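Local structure of DspB (Aggregatibacter actinomycetemcomitans, 1YHT) at residues Glu110-Asp116 with Thr174-Ile180; Lys212-Asp218 with Ile232-Ser238. The protein disperses biofilms as a family 20 glycoside hydrolase with beta-N-acetylhexosaminidase activity, probably by cleaving N-acetylglucosamine polymers of the biofilm matrix. All blocks are in the same frame, centred on the assembly; numbering follows the deposited sequence.

Interaction 1 (Glu110-Asp116 with Thr174-Ile180); sequences ELIPELD and TSQHFHI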
loop_
_atom_site.group_PDB
_atom_site.type_symbol
_atom_site.label_atom_id
_atom_site.label_comp_id
_atom_site.label_asym_id
_atom_site.label_seq_id
_atom_site.Cartn_x
_atom_site.Cartn_y
_atom_site.Cartn_z
ATOM N N GLU A 110 -7.907 10.587 6.649
ATOM C CA GLU A 110 -7.060 9.638 7.338
ATOM C C GLU A 110 -5.828 9.265 6.513
ATOM O O GLU A 110 -5.910 9.040 5.308
ATOM C CB GLU A 110 -7.836 8.347 7.616
ATOM C CG GLU A 110 -7.070 7.386 8.518
ATOM C CD GLU A 110 -7.658 6.003 8.627
ATOM O OE1 GLU A 110 -8.648 5.666 7.962
ATOM O OE2 GLU A 110 -7.090 5.248 9.421
ATOM N N LEU A 111 -4.679 9.233 7.166
ATOM C CA LEU A 111 -3.419 8.762 6.558
ATOM C C LEU A 111 -3.193 7.322 7.010
ATOM O O LEU A 111 -3.175 7.042 8.204
ATOM C CB LEU A 111 -2.280 9.641 7.008
ATOM C CG LEU A 111 -2.430 11.145 6.639
ATOM C CD1 LEU A 111 -1.186 11.989 7.046
ATOM C CD2 LEU A 111 -2.657 11.292 5.150
ATOM N N ILE A 112 -3.040 6.411 6.062
ATOM C CA ILE A 112 -2.779 5.037 6.383
ATOM C C ILE A 112 -1.360 4.718 5.892
ATOM O O ILE A 112 -1.146 4.502 4.705
ATOM C CB ILE A 112 -3.824 4.077 5.788
ATOM C CG1 ILE A 112 -5.234 4.526 6.196
ATOM C CG2 ILE A 112 -3.481 2.603 6.129
ATOM C CD1 ILE A 112 -6.413 3.760 5.559
ATOM N N PRO A 113 -0.392 4.658 6.818
ATOM C CA PRO A 113 0.950 4.249 6.362
ATOM C C PRO A 113 0.988 2.767 6.012
ATOM O O PRO A 113 0.309 1.980 6.668
ATOM C CB PRO A 113 1.856 4.575 7.566
ATOM C CG PRO A 113 0.952 4.276 8.788
ATOM C CD PRO A 113 -0.420 4.907 8.283
ATOM N N GLU A 114 1.802 2.402 5.008
ATOM C CA GLU A 114 2.070 1.020 4.643
ATOM C C GLU A 114 3.540 0.743 4.753
ATOM O O GLU A 114 4.350 1.269 3.965
ATOM C CB GLU A 114 1.595 0.630 3.213
ATOM C CG GLU A 114 1.777 -0.868 2.935
ATOM C CD GLU A 114 1.462 -1.346 1.529
ATOM O OE1 GLU A 114 0.841 -0.611 0.728
ATOM O OE2 GLU A 114 1.900 -2.490 1.218
ATOM N N LEU A 115 3.881 -0.132 5.701
ATOM C CA LEU A 115 5.231 -0.641 5.834
ATOM C C LEU A 115 5.178 -2.074 5.328
ATOM O O LEU A 115 4.782 -2.962 6.042
ATOM C CB LEU A 115 5.677 -0.553 7.308
ATOM C CG LEU A 115 7.156 -0.780 7.599
ATOM C CD1 LEU A 115 7.988 0.360 7.045
ATOM C CD2 LEU A 115 7.384 -0.970 9.100
ATOM N N ASP A 116 5.535 -2.266 4.058
ATOM C CA ASP A 116 5.312 -3.531 3.398
ATOM C C ASP A 116 6.379 -4.557 3.858
ATOM O O ASP A 116 7.543 -4.218 4.117
ATOM C CB ASP A 116 5.302 -3.363 1.865
ATOM C CG ASP A 116 4.603 -4.500 1.143
ATOM O OD1 ASP A 116 4.352 -5.567 1.774
ATOM O OD2 ASP A 116 4.343 -4.325 -0.085
ATOM N N THR A 174 -3.321 11.066 13.029
ATOM C CA THR A 174 -3.880 11.158 11.671
ATOM C C THR A 174 -4.270 9.789 11.136
ATOM O O THR A 174 -4.910 9.698 10.085
ATOM C CB THR A 174 -2.892 11.792 10.684
ATOM O OG1 THR A 174 -1.742 10.930 10.505
ATOM C CG2 THR A 174 -2.464 13.180 11.182
ATOM N N SER A 175 -3.901 8.726 11.870
ATOM C CA SER A 175 -3.973 7.359 11.380
ATOM C C SER A 175 -4.738 6.506 12.369
ATOM O O SER A 175 -4.410 6.497 13.554
ATOM C CB SER A 175 -2.543 6.807 11.169
ATOM O OG SER A 175 -2.607 5.431 10.813
ATOM N N GLN A 176 -5.778 5.823 11.894
ATOM C CA GLN A 176 -6.465 4.789 12.683
ATOM C C GLN A 176 -6.239 3.356 12.204
ATOM O O GLN A 176 -6.668 2.381 12.880
ATOM C CB GLN A 176 -7.961 5.109 12.739
ATOM C CG GLN A 176 -8.222 6.371 13.571
ATOM C CD GLN A 176 -7.975 7.643 12.806
ATOM O OE1 GLN A 176 -8.500 7.827 11.711
ATOM N NE2 GLN A 176 -7.162 8.515 13.355
ATOM N N HIS A 177 -5.515 3.240 11.074
ATOM C CA HIS A 177 -5.213 1.960 10.480
ATOM C C HIS A 177 -3.763 1.988 10.059
ATOM O O HIS A 177 -3.291 3.021 9.561
ATOM C CB HIS A 177 -6.051 1.720 9.221
ATOM C CG HIS A 177 -7.529 1.740 9.462
ATOM N ND1 HIS A 177 -8.239 2.914 9.586
ATOM C CD2 HIS A 177 -8.423 0.739 9.607
ATOM C CE1 HIS A 177 -9.515 2.632 9.806
ATOM N NE2 HIS A 177 -9.655 1.315 9.837
ATOM N N PHE A 178 -3.113 0.839 10.134
ATOM C CA PHE A 178 -1.732 0.691 9.661
ATOM C C PHE A 178 -1.721 -0.494 8.719
ATOM O O PHE A 178 -2.209 -1.569 9.064
ATOM C CB PHE A 178 -0.835 0.473 10.897
ATOM C CG PHE A 178 0.636 0.432 10.623
ATOM C CD1 PHE A 178 1.481 1.421 11.136
ATOM C CD2 PHE A 178 1.186 -0.610 9.963
ATOM C CE1 PHE A 178 2.862 1.372 10.942
ATOM C CE2 PHE A 178 2.585 -0.686 9.753
ATOM C CZ PHE A 178 3.417 0.330 10.240
ATOM N N HIS A 179 -1.121 -0.300 7.535
ATOM C CA HIS A 179 -1.122 -1.320 6.517
ATOM C C HIS A 179 0.197 -2.093 6.606
ATOM O O HIS A 179 1.276 -1.517 6.449
ATOM C CB HIS A 179 -1.372 -0.688 5.153
ATOM C CG HIS A 179 -1.839 -1.649 4.097
ATOM N ND1 HIS A 179 -1.091 -2.751 3.710
ATOM C CD2 HIS A 179 -2.970 -1.682 3.360
ATOM C CE1 HIS A 179 -1.746 -3.401 2.763
ATOM N NE2 HIS A 179 -2.867 -2.754 2.501
ATOM N N ILE A 180 0.078 -3.399 6.869
ATOM C CA ILE A 180 1.218 -4.282 7.020
ATOM C C ILE A 180 1.702 -4.984 5.732
ATOM O O ILE A 180 2.628 -5.847 5.761
ATOM C CB ILE A 180 0.994 -5.344 8.165
ATOM C CG1 ILE A 180 -0.095 -6.348 7.789
ATOM C CG2 ILE A 180 0.735 -4.607 9.505
ATOM C CD1 ILE A 180 -0.233 -7.512 8.691
HETATM O O HOH W 1 4.684 -5.334 7.304
#

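Interaction 2 (Lys212-Asp218 with Ile232-Ser238); sequences KTRMWND and IEITYWS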
loop_
_atom_site.group_PDB
_atom_site.type_symbol
_atom_site.label_atom_id
_atom_site.label_comp_id
_atom_site.label_asym_id
_atom_site.label_seq_id
_atom_site.Cartn_x
_atom_site.Cartn_y
_atom_site.Cartn_z
ATOM N N LYS A 212 -6.009 -0.384 14.050
ATOM C CA LYS A 212 -6.466 -1.466 13.208
ATOM C C LYS A 212 -5.448 -1.764 12.116
ATOM O O LYS A 212 -4.611 -0.930 11.766
ATOM C CB LYS A 212 -7.817 -1.127 12.600
ATOM C CG LYS A 212 -8.904 -1.030 13.638
ATOM C CD LYS A 212 -10.026 -0.208 13.049
ATOM C CE LYS A 212 -11.207 -0.127 13.902
ATOM N NZ LYS A 212 -12.171 0.840 13.303
ATOM N N THR A 213 -5.516 -2.985 11.614
ATOM C CA THR A 213 -4.593 -3.508 10.620
ATOM C C THR A 213 -5.272 -3.599 9.247
ATOM O O THR A 213 -6.403 -4.076 9.113
ATOM C CB THR A 213 -4.117 -4.944 11.074
ATOM O OG1 THR A 213 -3.573 -4.887 12.401
ATOM C CG2 THR A 213 -3.127 -5.555 10.108
ATOM N N ARG A 214 -4.560 -3.127 8.237
ATOM C CA ARG A 214 -4.885 -3.378 6.844
ATOM C C ARG A 214 -3.809 -4.290 6.243
ATOM O O ARG A 214 -2.619 -4.258 6.620
ATOM C CB ARG A 214 -5.050 -2.065 6.056
ATOM C CG ARG A 214 -6.273 -1.281 6.461
ATOM C CD ARG A 214 -7.455 -1.399 5.473
ATOM N NE ARG A 214 -8.672 -0.836 6.059
ATOM C CZ ARG A 214 -9.122 0.414 5.903
ATOM N NH1 ARG A 214 -8.518 1.276 5.084
ATOM N NH2 ARG A 214 -10.207 0.810 6.582
ATOM N N MET A 215 -4.249 -5.130 5.311
ATOM C CA MET A 215 -3.378 -6.104 4.678
ATOM C C MET A 215 -3.833 -6.497 3.278
ATOM O O MET A 215 -5.018 -6.629 3.049
ATOM C CB MET A 215 -3.346 -7.360 5.571
ATOM C CG MET A 215 -2.278 -8.283 5.201
ATOM S SD MET A 215 -2.282 -9.736 6.327
ATOM C CE MET A 215 -3.645 -10.597 5.621
ATOM N N TRP A 216 -2.873 -6.712 2.355
ATOM C CA TRP A 216 -3.144 -7.185 1.005
ATOM C C TRP A 216 -3.710 -8.629 1.085
ATOM O O TRP A 216 -3.436 -9.347 2.055
ATOM C CB TRP A 216 -1.869 -7.131 0.124
ATOM C CG TRP A 216 -1.307 -5.757 -0.136
ATOM C CD1 TRP A 216 -0.095 -5.278 0.254
ATOM C CD2 TRP A 216 -1.945 -4.690 -0.850
ATOM N NE1 TRP A 216 0.070 -3.978 -0.184
ATOM C CE2 TRP A 216 -1.050 -3.596 -0.858
ATOM C CE3 TRP A 216 -3.154 -4.583 -1.553
ATOM C CZ2 TRP A 216 -1.338 -2.390 -1.502
ATOM C CZ3 TRP A 216 -3.441 -3.423 -2.190
ATOM C CH2 TRP A 216 -2.531 -2.308 -2.156
ATOM N N ASN A 217 -4.511 -9.050 0.101
ATOM C CA ASN A 217 -5.157 -10.396 0.198
ATOM C C ASN A 217 -4.303 -11.617 -0.138
ATOM O O ASN A 217 -4.767 -12.720 -0.002
ATOM C CB ASN A 217 -6.426 -10.464 -0.652
ATOM C CG ASN A 217 -6.143 -10.354 -2.113
ATOM O OD1 ASN A 217 -5.838 -9.277 -2.607
ATOM N ND2 ASN A 217 -6.215 -11.482 -2.828
ATOM N N ASP A 218 -3.065 -11.416 -0.573
ATOM C CA ASP A 218 -2.308 -12.443 -1.256
ATOM C C ASP A 218 -2.139 -13.739 -0.422
ATOM O O ASP A 218 -2.139 -14.842 -0.982
ATOM C CB ASP A 218 -0.909 -11.971 -1.643
ATOM C CG ASP A 218 -0.894 -10.711 -2.452
ATOM O OD1 ASP A 218 -0.113 -10.654 -3.412
ATOM O OD2 ASP A 218 -1.641 -9.765 -2.100
ATOM N N ILE A 232 -8.496 -8.135 11.081
ATOM C CA ILE A 232 -7.578 -7.565 10.085
ATOM C C ILE A 232 -8.441 -7.218 8.888
ATOM O O ILE A 232 -9.366 -7.991 8.512
ATOM C CB ILE A 232 -6.475 -8.527 9.664
ATOM C CG1 ILE A 232 -5.508 -8.762 10.827
ATOM C CG2 ILE A 232 -5.703 -7.944 8.407
ATOM C CD1 ILE A 232 -4.511 -9.966 10.576
ATOM N N GLU A 233 -8.198 -6.031 8.334
ATOM C CA GLU A 233 -9.015 -5.516 7.239
ATOM C C GLU A 233 -8.278 -5.699 5.926
ATOM O O GLU A 233 -7.089 -5.413 5.844
ATOM C CB GLU A 233 -9.415 -4.054 7.488
ATOM C CG GLU A 233 -10.129 -3.844 8.839
ATOM C CD GLU A 233 -10.572 -2.425 9.134
ATOM O OE1 GLU A 233 -10.292 -1.506 8.334
ATOM O OE2 GLU A 233 -11.201 -2.209 10.204
ATOM N N ILE A 234 -8.973 -6.237 4.921
ATOM C CA ILE A 234 -8.325 -6.674 3.704
ATOM C C ILE A 234 -8.466 -5.668 2.550
ATOM O O ILE A 234 -9.595 -5.211 2.238
ATOM C CB ILE A 234 -8.854 -8.029 3.247
ATOM C CG1 ILE A 234 -8.805 -9.090 4.406
ATOM C CG2 ILE A 234 -8.118 -8.474 1.988
ATOM C CD1 ILE A 234 -7.565 -9.051 5.227
ATOM N N THR A 235 -7.325 -5.333 1.942
ATOM C CA THR A 235 -7.279 -4.587 0.674
ATOM C C THR A 235 -7.091 -5.571 -0.482
ATOM O O THR A 235 -5.983 -6.056 -0.739
ATOM C CB THR A 235 -6.175 -3.433 0.712
ATOM O OG1 THR A 235 -4.863 -3.949 0.988
ATOM C CG2 THR A 235 -6.517 -2.479 1.774
ATOM N N TYR A 236 -8.210 -5.906 -1.139
ATOM C CA TYR A 236 -8.320 -7.028 -2.087
ATOM C C TYR A 236 -8.106 -6.569 -3.512
ATOM O O TYR A 236 -9.006 -5.937 -4.119
ATOM C CB TYR A 236 -9.711 -7.725 -1.985
ATOM C CG TYR A 236 -9.690 -9.147 -2.515
ATOM C CD1 TYR A 236 -9.726 -10.246 -1.643
ATOM C CD2 TYR A 236 -9.540 -9.411 -3.872
ATOM C CE1 TYR A 236 -9.636 -11.582 -2.120
ATOM C CE2 TYR A 236 -9.471 -10.710 -4.353
ATOM C CZ TYR A 236 -9.555 -11.812 -3.475
ATOM O OH TYR A 236 -9.465 -13.137 -3.964
ATOM N N TRP A 237 -6.928 -6.869 -4.052
ATOM C CA TRP A 237 -6.515 -6.315 -5.341
ATOM C C TRP A 237 -6.619 -7.251 -6.547
ATOM O O TRP A 237 -6.845 -6.799 -7.661
ATOM C CB TRP A 237 -5.134 -5.735 -5.272
ATOM C CG TRP A 237 -4.014 -6.688 -5.109
ATOM C CD1 TRP A 237 -3.633 -7.321 -3.974
ATOM C CD2 TRP A 237 -3.099 -7.094 -6.120
ATOM N NE1 TRP A 237 -2.542 -8.103 -4.209
ATOM C CE2 TRP A 237 -2.193 -7.993 -5.523
ATOM C CE3 TRP A 237 -2.958 -6.785 -7.473
ATOM C CZ2 TRP A 237 -1.138 -8.566 -6.221
ATOM C CZ3 TRP A 237 -1.896 -7.353 -8.190
ATOM C CH2 TRP A 237 -1.002 -8.237 -7.564
ATOM N N SER A 238 -6.416 -8.546 -6.297
ATOM C CA SER A 238 -6.506 -9.549 -7.350
ATOM C C SER A 238 -6.686 -10.946 -6.737
ATOM O O SER A 238 -6.064 -11.274 -5.711
ATOM C CB SER A 238 -5.223 -9.522 -8.162
ATOM O OG SER A 238 -5.311 -10.385 -9.275
HETATM O O HOH W 2 -12.067 0.110 10.426
#

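Interaction 1 (Glu110-Asp116 with Thr174-Ile180)
Two neighbouring parallel strands of a TIM barrel, the fold of the family 20 catalytic domain, meet here: strand 110-116 runs beside strand 177-180 and the turn leading into it, the short axes 4.8 Å apart at closest approach and 23° from parallel. The chain between them is largely helical, as a beta-alpha-beta crossover requires. In the middle, Glu114 sits across from His179, and the ladder is staggered in the parallel manner: His179 N donates to Pro113 O at 2.8 Å and His179 O accepts from Leu115 N at 3.0 Å, so one histidine backbone reaches the residues on both sides of Glu114. Near the start, Leu111 N bonds to Thr174 O (3.0 Å), while at the far end direct pairing gives way to a water that donates to Leu115 O (2.7 Å) and Ile180 O (2.6 Å), bridging two carbonyls that cannot pair with each other. Proline lacks an amide hydrogen, yet Pro113 still serves the ladder through its carbonyl, and its ring packs on Phe178 (CG to CD1, 3.7 Å), which also meets Leu115 (CZ to CB, 3.8 Å). Helix 154-171 covers this apolar side. On the barrel's inner side, Glu114 OE1 lies over one face of the His179 imidazole; His51, His53 and Trp216 hold that carboxylate, and His179 NE2 is hydrogen-bonded to Thr235 OG1. At the strand entry, Glu110 OE2 accepts from His177 ND1 at 2.6 Å and from Gln176 N at 2.9 Å. The chemistry is thus divided: an apolar seam faces the helical layer, whereas the Glu110-His177 bond and the separately anchored Glu114 and His179 make the other side polar.

Interaction 2 (Lys212-Asp218 with Ile232-Ser238)
Arg214 and Glu233 form a salt bridge in which one carboxylate oxygen takes two hydrogen bonds, Arg214 NE to Glu233 OE1 and Arg214 NH2 to Glu233 OE1, both 2.9 Å. The pair sits on adjacent parallel strands of the TIM barrel, and a water carries the charge network on, accepting from Lys212 NZ (3.0 Å) and donating to Glu233 OE2 (2.5 Å). Beneath the side chains runs a regular parallel ladder: Glu233 N to Thr213 O (2.8 Å), Met215 N to Glu233 O (2.9 Å) and Thr235 N to Met215 O (2.9 Å). It fades at Asn217 N to Thr235 O, a weak bond of 3.4 Å. There side chains take over. Asn217 mimics a strand backbone, receiving Trp237 N at OD1 (3.0 Å) and giving ND2 to Ser238 O (2.9 Å), so the loops beyond the strands remain joined. Packing differs between the two faces. Met215 CB lies 3.7 Å from Ile232 CG2 on the side of helix 192-208. Trp216 and Thr235 instead point into the barrel, where Thr235 OG1 lies over one face of the indole and bonds with His179, while Trp216 NE1 is hydrogen-bonded to Glu114. An acetate beside Trp216 and a glycerol near Trp237 probably come from the crystallisation liquor, though such molecules often mark pockets. Trp216 CE3 approaches Trp237 CD1 to 3.7 Å, and the second indole is fixed by Trp237 NE1 donating to Asp218 OD2 at 2.8 Å.

How the interactions relate
A barrel is built by repeating one strand pairing around a closed sheet, and these two contacts illustrate two steps of that repetition, separated by one further pairing. Interaction 1 closes before interaction 2 opens along the chain, with helix 192-208 between them; their centres lie 12 Å apart. Strands 177-181 and 212-216 are themselves neighbours, so the order across the sheet is 110-117, 177-181, 212-216, 233-236. Inside the barrel, probable hydrogen bonds tie the two pairings, between Trp216 NE1 and Glu114 OE2 (2.7 Å) and between His179 NE2 and Thr235 OG1 (2.8 Å). Four consecutive strands thereby contribute to a connected set of polar and aromatic side chains, consistent with the active-site end of a glycoside hydrolase barrel.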